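Heme oxygenase (Chlamydomonas reinhardtii, PDB 4RAJ) probably catalyses the oxygen-dependent opening of the heme ring to biliverdin, with release of iron and carbon monoxide, as other heme oxygenases do. Local coordinates at residues G58-Y61 with Y62-V65; A142-Y145 with T146-A150; H214-A217 with F218-N222. All coordinates share one frame; numbering follows the deposited sequence.

Overall arrangement
All three interactions are local, between residues one to five apart along one helix of an all-helical chain: interaction 1 on helix 50-76, interaction 2 on helix 140-151 and interaction 3 on helix 204-227. Interaction 2 is the core piece, its touching residues all buried; the other two are partly buried. Chemistry follows place. Interaction 1 rests on aromatic and aliphatic packing, interaction 2 on a doubly gripped carbonyl and polar side chains, interaction 3 on an edge-to-face ring pair. Thr-146 OG1 lies 2.8 Å from His-214 ND1, a probable hydrogen bond joining interactions 2 and 3, whereas Phe-64 and Phe-60 carry interaction 1 to its neighbours by packing.

Interaction 1 (G58-Y61 with Y62-V65); sequences GCFY and YVFV
Gly-58 to Val-65 form two unbroken turns of helix 50-76, in which four successive carbonyls of residues 58-61 accept the N-H groups of residues 62-65. The bond from Phe-64 N to Phe-60 O is 2.9 Å and nearly straight at 172°; that from Val-65 N to Tyr-61 O measures 2.8 Å.

Tyr-61 carries most of the side-chain contact. With its CG anti to the backbone N (chi1 161°), the ring swings beside its own carbonyl carbon, where Tyr-62 and Val-65 both approach it from the same side. Val-65 sets CG2 over a face of this ring in a CH-pi contact, 3.9 Å from the centroid and 3.4 Å from Tyr-61 CE1. The ring of Tyr-62 meets that of Tyr-61 obliquely, planes at 49°; Tyr-61 CD2 stands over the centre of the Tyr-62 ring, while Lys-118 makes a cation-pi contact with Tyr-62. Elsewhere on the helix, Phe-60 and Val-63 run side by side, CD1 of Phe-60 being 3.9 Å from CG2 of Val-63. Phe-64 brings CD2 to 3.1 Å from Phe-60 O, which sits near the plane of its ring.

Phe-60 and Tyr-61 pack on Phe-99 of helix 96-107, and Val-63 on helices 120-135 and 204-227, within the all-alpha heme oxygenase fold; Phe-60 also lines the pocket holding a polyether, probably from the crystallisation liquor.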
loop_
_atom_site.group_PDB
_atom_site.type_symbol
_atom_site.label_atom_id
_atom_site.label_comp_id
_atom_site.label_asym_id
_atom_site.label_seq_id
_atom_site.Cartn_x
_atom_site.Cartn_y
_atom_site.Cartn_z
ATOM N N GLY A 58 8.599 -2.287 -7.473
ATOM C CA GLY A 58 9.576 -1.448 -6.800
ATOM C C GLY A 58 9.062 -0.061 -6.428
ATOM O O GLY A 58 9.453 0.464 -5.401
ATOM N N CYS A 59 8.187 0.522 -7.246
ATOM C CA CYS A 59 7.566 1.801 -6.904
ATOM C C CYS A 59 6.858 1.694 -5.579
ATOM O O CYS A 59 6.978 2.548 -4.708
ATOM C CB CYS A 59 6.564 2.240 -7.972
ATOM S SG CYS A 59 7.351 2.594 -9.528
ATOM N N PHE A 60 6.109 0.621 -5.425
ATOM C CA PHE A 60 5.323 0.475 -4.224
ATOM C C PHE A 60 6.106 -0.139 -3.072
ATOM O O PHE A 60 5.709 -0.012 -1.906
ATOM C CB PHE A 60 4.053 -0.291 -4.582
ATOM C CG PHE A 60 3.116 0.568 -5.353
ATOM C CD1 PHE A 60 2.223 1.391 -4.687
ATOM C CD2 PHE A 60 3.230 0.682 -6.727
ATOM C CE1 PHE A 60 1.396 2.254 -5.394
ATOM C CE2 PHE A 60 2.406 1.552 -7.442
ATOM C CZ PHE A 60 1.491 2.334 -6.770
ATOM N N TYR A 61 7.241 -0.752 -3.384
ATOM C CA TYR A 61 8.199 -1.088 -2.342
ATOM C C TYR A 61 8.531 0.202 -1.587
ATOM O O TYR A 61 8.427 0.260 -0.353
ATOM C CB TYR A 61 9.454 -1.739 -2.942
ATOM C CG TYR A 61 10.651 -1.711 -2.024
ATOM C CD1 TYR A 61 10.634 -2.373 -0.800
ATOM C CD2 TYR A 61 11.805 -1.019 -2.381
ATOM C CE1 TYR A 61 11.750 -2.348 0.053
ATOM C CE2 TYR A 61 12.911 -0.983 -1.538
ATOM C CZ TYR A 61 12.880 -1.650 -0.330
ATOM O OH TYR A 61 13.987 -1.600 0.501
ATOM N N TYR A 62 8.876 1.251 -2.330
ATOM C CA TYR A 62 9.201 2.528 -1.701
ATOM C C TYR A 62 8.010 3.170 -1.010
ATOM O O TYR A 62 8.181 3.815 0.031
ATOM C CB TYR A 62 9.778 3.506 -2.728
ATOM C CG TYR A 62 11.173 3.088 -3.172
ATOM C CD1 TYR A 62 12.193 2.916 -2.241
ATOM C CD2 TYR A 62 11.462 2.868 -4.515
ATOM C CE1 TYR A 62 13.471 2.533 -2.643
ATOM C CE2 TYR A 62 12.737 2.489 -4.927
ATOM C CZ TYR A 62 13.734 2.328 -3.988
ATOM O OH TYR A 62 14.995 1.945 -4.408
ATOM N N VAL A 63 6.817 3.033 -1.584
ATOM C CA VAL A 63 5.624 3.558 -0.907
ATOM C C VAL A 63 5.479 2.896 0.461
ATOM O O VAL A 63 5.340 3.566 1.499
ATOM C CB VAL A 63 4.335 3.332 -1.720
ATOM C CG1 VAL A 63 3.092 3.662 -0.859
ATOM C CG2 VAL A 63 4.358 4.175 -3.014
ATOM N N PHE A 64 5.538 1.573 0.489
ATOM C CA PHE A 64 5.385 0.908 1.777
ATOM C C PHE A 64 6.573 1.125 2.721
ATOM O O PHE A 64 6.372 1.188 3.927
ATOM C CB PHE A 64 5.109 -0.592 1.577
ATOM C CG PHE A 64 3.691 -0.858 1.166
ATOM C CD1 PHE A 64 2.669 -0.815 2.102
ATOM C CD2 PHE A 64 3.364 -1.079 -0.158
ATOM C CE1 PHE A 64 1.343 -1.022 1.720
ATOM C CE2 PHE A 64 2.038 -1.284 -0.550
ATOM C CZ PHE A 64 1.034 -1.255 0.392
ATOM N N VAL A 65 7.793 1.246 2.205
ATOM C CA VAL A 65 8.912 1.605 3.087
ATOM C C VAL A 65 8.599 2.927 3.802
ATOM O O VAL A 65 8.771 3.048 5.018
ATOM C CB VAL A 65 10.244 1.741 2.313
ATOM C CG1 VAL A 65 11.256 2.536 3.119
ATOM C CG2 VAL A 65 10.799 0.360 1.961
#

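Interaction 2 (A142-Y145 with T146-A150); sequences AHVY and TQHLA
Ala-142 O is gripped twice by Thr-146: the backbone N donates over 3.2 Å and the hydroxyl OG1 over 3.0 Å, reaching the oxygen from opposite faces of the carbonyl plane. OG1 lies beside the backbone N of its own residue (chi1 -51°), which turns it back to the preceding turn and leaves CG2 anti to that N. The hydroxyl also pairs with His-214 ND1. A valine here would probably leave Ala-142 O with the backbone N-H alone and His-214 without its hydroxyl partner.

One residue on, Gln-147 N donates to His-143 O at 2.9 Å, and Gln-147 CG packs 3.1 Å from the same oxygen. A bend at chi2 turns the Gln-147 amide, whose NE2 bonds to Asn-221 OD1 and Tyr-125 OH.

The Val-144 and His-148 side chains cross, CG1 of Val-144 lying 3.8 Å from ND1 of His-148. Tyr-145 CD1 lies 3.6 Å from Leu-149 CD2, and Tyr-145 OH bonds to Ser-25.

The His-148 ring is held through NE2, by Glu-68, and by packing, while ND1 is buried with no partner in the model. The buried polar side chains are thus satisfied largely by neighbouring helices, which ties this helix to them, with Thr-146 and Gln-147 facing the ligand pocket.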
loop_
_atom_site.group_PDB
_atom_site.type_symbol
_atom_site.label_atom_id
_atom_site.label_comp_id
_atom_site.label_asym_id
_atom_site.label_seq_id
_atom_site.Cartn_x
_atom_site.Cartn_y
_atom_site.Cartn_z
ATOM N N ALA A 142 -5.286 6.471 7.844
ATOM C CA ALA A 142 -6.093 6.532 6.639
ATOM C C ALA A 142 -5.337 5.925 5.477
ATOM O O ALA A 142 -5.939 5.316 4.590
ATOM C CB ALA A 142 -6.490 7.986 6.320
ATOM N N HIS A 143 -4.017 6.089 5.469
ATOM C CA HIS A 143 -3.235 5.491 4.401
ATOM C C HIS A 143 -3.023 3.996 4.584
ATOM O O HIS A 143 -2.909 3.260 3.597
ATOM C CB HIS A 143 -1.889 6.190 4.227
ATOM C CG HIS A 143 -2.006 7.617 3.801
ATOM N ND1 HIS A 143 -1.292 8.121 2.737
ATOM C CD2 HIS A 143 -2.616 8.678 4.378
ATOM C CE1 HIS A 143 -1.574 9.403 2.592
ATOM N NE2 HIS A 143 -2.356 9.772 3.590
ATOM N N VAL A 144 -2.974 3.552 5.828
ATOM C CA VAL A 144 -3.000 2.123 6.110
ATOM C C VAL A 144 -4.300 1.529 5.586
ATOM O O VAL A 144 -4.302 0.481 4.939
ATOM C CB VAL A 144 -2.883 1.838 7.618
ATOM C CG1 VAL A 144 -3.091 0.340 7.906
ATOM C CG2 VAL A 144 -1.537 2.306 8.138
ATOM N N TYR A 145 -5.409 2.217 5.857
ATOM C CA TYR A 145 -6.723 1.723 5.454
ATOM C C TYR A 145 -6.772 1.498 3.945
ATOM O O TYR A 145 -7.254 0.461 3.472
ATOM C CB TYR A 145 -7.839 2.695 5.897
ATOM C CG TYR A 145 -9.214 2.258 5.441
ATOM C CD1 TYR A 145 -9.798 1.108 5.952
ATOM C CD2 TYR A 145 -9.936 2.999 4.512
ATOM C CE1 TYR A 145 -11.056 0.691 5.542
ATOM C CE2 TYR A 145 -11.206 2.591 4.097
ATOM C CZ TYR A 145 -11.757 1.434 4.619
ATOM O OH TYR A 145 -13.009 1.010 4.222
ATOM N N THR A 146 -6.218 2.453 3.204
ATOM C CA THR A 146 -6.206 2.430 1.750
ATOM C C THR A 146 -5.215 1.437 1.146
ATOM O O THR A 146 -5.568 0.666 0.257
ATOM C CB THR A 146 -5.861 3.815 1.188
ATOM O OG1 THR A 146 -6.717 4.809 1.787
ATOM C CG2 THR A 146 -6.023 3.839 -0.329
ATOM N N GLN A 147 -3.977 1.492 1.628
ATOM C CA GLN A 147 -2.852 0.762 1.043
ATOM C C GLN A 147 -2.760 -0.666 1.552
ATOM O O GLN A 147 -2.750 -1.617 0.777
ATOM C CB GLN A 147 -1.536 1.489 1.342
ATOM C CG GLN A 147 -1.497 2.978 0.895
ATOM C CD GLN A 147 -1.350 3.133 -0.600
ATOM O OE1 GLN A 147 -1.489 2.169 -1.350
ATOM N NE2 GLN A 147 -1.048 4.357 -1.052
ATOM N N HIS A 148 -2.673 -0.822 2.865
ATOM C CA HIS A 148 -2.429 -2.153 3.407
ATOM C C HIS A 148 -3.606 -3.088 3.240
ATOM O O HIS A 148 -3.431 -4.286 3.054
ATOM C CB HIS A 148 -2.058 -2.058 4.878
ATOM C CG HIS A 148 -0.684 -1.534 5.103
ATOM N ND1 HIS A 148 -0.410 -0.187 5.200
ATOM C CD2 HIS A 148 0.500 -2.176 5.245
ATOM C CE1 HIS A 148 0.887 -0.022 5.399
ATOM N NE2 HIS A 148 1.462 -1.211 5.426
ATOM N N LEU A 149 -4.813 -2.548 3.306
ATOM C CA LEU A 149 -5.983 -3.413 3.266
ATOM C C LEU A 149 -6.271 -3.858 1.828
ATOM O O LEU A 149 -6.789 -4.952 1.599
ATOM C CB LEU A 149 -7.193 -2.709 3.901
ATOM C CG LEU A 149 -7.392 -3.022 5.396
ATOM C CD1 LEU A 149 -6.145 -2.754 6.225
ATOM C CD2 LEU A 149 -8.581 -2.269 5.980
ATOM N N ALA A 150 -5.887 -3.039 0.859
ATOM C CA ALA A 150 -6.025 -3.431 -0.545
ATOM C C ALA A 150 -5.063 -4.569 -0.892
ATOM O O ALA A 150 -5.424 -5.480 -1.642
ATOM C CB ALA A 150 -5.803 -2.232 -1.464
#

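Interaction 3 (H214-A217 with F218-N222); sequences HLAA and FGHNN
The Phe-218 ring presents its edge to a face of the His-214 ring, planes at 89° and centroids 5.3 Å apart. Between the rings the closest pair is Phe-218 CE2 and His-214 CE1, 3.5 Å apart; Phe-218 CD2 comes 3.3 Å from His-214 O, which lies at the ring's edge near its plane. Different first torsions bring the rings together: His-214 places CG anti to the backbone N (chi1 173°), Phe-218 places CG beside it (chi1 -78°), and the two side chains run alongside one another. Besides the ND1 link to Thr-146, the imidazole bonds through NE2 to Ser-28.

This T-shaped pair spans one turn of helix 204-227, on the flank where Phe-218 packs against helix 29-47 and Ala-217 against helix 140-151. The turn is closed by bonds from Gly-219 N to Leu-215 O, 3.0 Å long, and from His-220 N to Ala-216 O, 2.8 Å.

On another flank, His-220 rests CD2 3.0 Å from Ala-216 O, and its ring stacks on Tyr-125. Asn-221 N reaches Ala-217 O at 2.9 Å. Its amide, tied to Gln-147 through OD1, gives ND2 to an oxygen of the polyether bound in the pocket that Phe-218 also lines.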
loop_
_atom_site.group_PDB
_atom_site.type_symbol
_atom_site.label_atom_id
_atom_site.label_comp_id
_atom_site.label_asym_id
_atom_site.label_seq_id
_atom_site.Cartn_x
_atom_site.Cartn_y
_atom_site.Cartn_z
ATOM N N HIS A 214 -7.511 9.473 2.785
ATOM C CA HIS A 214 -7.944 8.269 2.062
ATOM C C HIS A 214 -8.002 8.560 0.547
ATOM O O HIS A 214 -7.462 7.811 -0.262
ATOM C CB HIS A 214 -9.310 7.818 2.612
ATOM C CG HIS A 214 -9.964 6.696 1.861
ATOM N ND1 HIS A 214 -9.418 5.434 1.767
ATOM C CD2 HIS A 214 -11.155 6.641 1.213
ATOM C CE1 HIS A 214 -10.237 4.652 1.083
ATOM N NE2 HIS A 214 -11.292 5.363 0.725
ATOM N N LEU A 215 -8.645 9.663 0.169
ATOM C CA LEU A 215 -8.712 10.044 -1.240
ATOM C C LEU A 215 -7.316 10.354 -1.778
ATOM O O LEU A 215 -7.002 10.058 -2.933
ATOM C CB LEU A 215 -9.633 11.261 -1.426
ATOM C CG LEU A 215 -11.091 11.048 -1.037
ATOM C CD1 LEU A 215 -11.848 12.377 -1.135
ATOM C CD2 LEU A 215 -11.730 9.984 -1.921
ATOM N N ALA A 216 -6.482 10.971 -0.940
ATOM C CA ALA A 216 -5.142 11.378 -1.368
ATOM C C ALA A 216 -4.285 10.161 -1.698
ATOM O O ALA A 216 -3.447 10.216 -2.600
ATOM C CB ALA A 216 -4.450 12.226 -0.297
ATOM N N ALA A 217 -4.493 9.069 -0.968
ATOM C CA ALA A 217 -3.725 7.849 -1.224
ATOM C C ALA A 217 -4.029 7.318 -2.616
ATOM O O ALA A 217 -3.118 6.916 -3.339
ATOM C CB ALA A 217 -4.016 6.795 -0.159
ATOM N N PHE A 218 -5.303 7.328 -3.012
ATOM C CA PHE A 218 -5.653 6.955 -4.386
ATOM C C PHE A 218 -4.980 7.900 -5.375
ATOM O O PHE A 218 -4.423 7.476 -6.389
ATOM C CB PHE A 218 -7.167 6.983 -4.612
ATOM C CG PHE A 218 -7.889 5.799 -4.056
ATOM C CD1 PHE A 218 -8.038 4.644 -4.816
ATOM C CD2 PHE A 218 -8.438 5.836 -2.783
ATOM C CE1 PHE A 218 -8.713 3.544 -4.312
ATOM C CE2 PHE A 218 -9.111 4.735 -2.270
ATOM C CZ PHE A 218 -9.243 3.588 -3.034
ATOM N N GLY A 219 -5.050 9.191 -5.081
ATOM C CA GLY A 219 -4.476 10.189 -5.966
ATOM C C GLY A 219 -2.984 9.993 -6.167
ATOM O O GLY A 219 -2.482 10.048 -7.305
ATOM N N HIS A 220 -2.273 9.767 -5.062
ATOM C CA HIS A 220 -0.837 9.534 -5.121
ATOM C C HIS A 220 -0.531 8.261 -5.905
ATOM O O HIS A 220 0.382 8.232 -6.733
ATOM C CB HIS A 220 -0.252 9.451 -3.713
ATOM C CG HIS A 220 -0.073 10.785 -3.052
ATOM N ND1 HIS A 220 0.885 11.690 -3.457
ATOM C CD2 HIS A 220 -0.721 11.361 -2.009
ATOM C CE1 HIS A 220 0.812 12.772 -2.698
ATOM N NE2 HIS A 220 -0.151 12.595 -1.808
ATOM N N ASN A 221 -1.271 7.190 -5.605
ATOM C CA ASN A 221 -1.054 5.917 -6.270
ATOM C C ASN A 221 -1.246 6.062 -7.762
ATOM O O ASN A 221 -0.464 5.546 -8.551
ATOM C CB ASN A 221 -2.000 4.838 -5.725
ATOM C CG ASN A 221 -1.513 4.245 -4.423
ATOM O OD1 ASN A 221 -0.591 4.767 -3.806
ATOM N ND2 ASN A 221 -2.135 3.151 -3.995
ATOM N N ASN A 222 -2.286 6.783 -8.157
ATOM C CA ASN A 222 -2.556 6.929 -9.593
ATOM C C ASN A 222 -1.435 7.696 -10.289
ATOM O O ASN A 222 -1.022 7.347 -11.392
ATOM C CB ASN A 222 -3.908 7.608 -9.807
ATOM C CG ASN A 222 -5.066 6.691 -9.474
ATOM O OD1 ASN A 222 -4.866 5.519 -9.131
ATOM N ND2 ASN A 222 -6.283 7.215 -9.557
#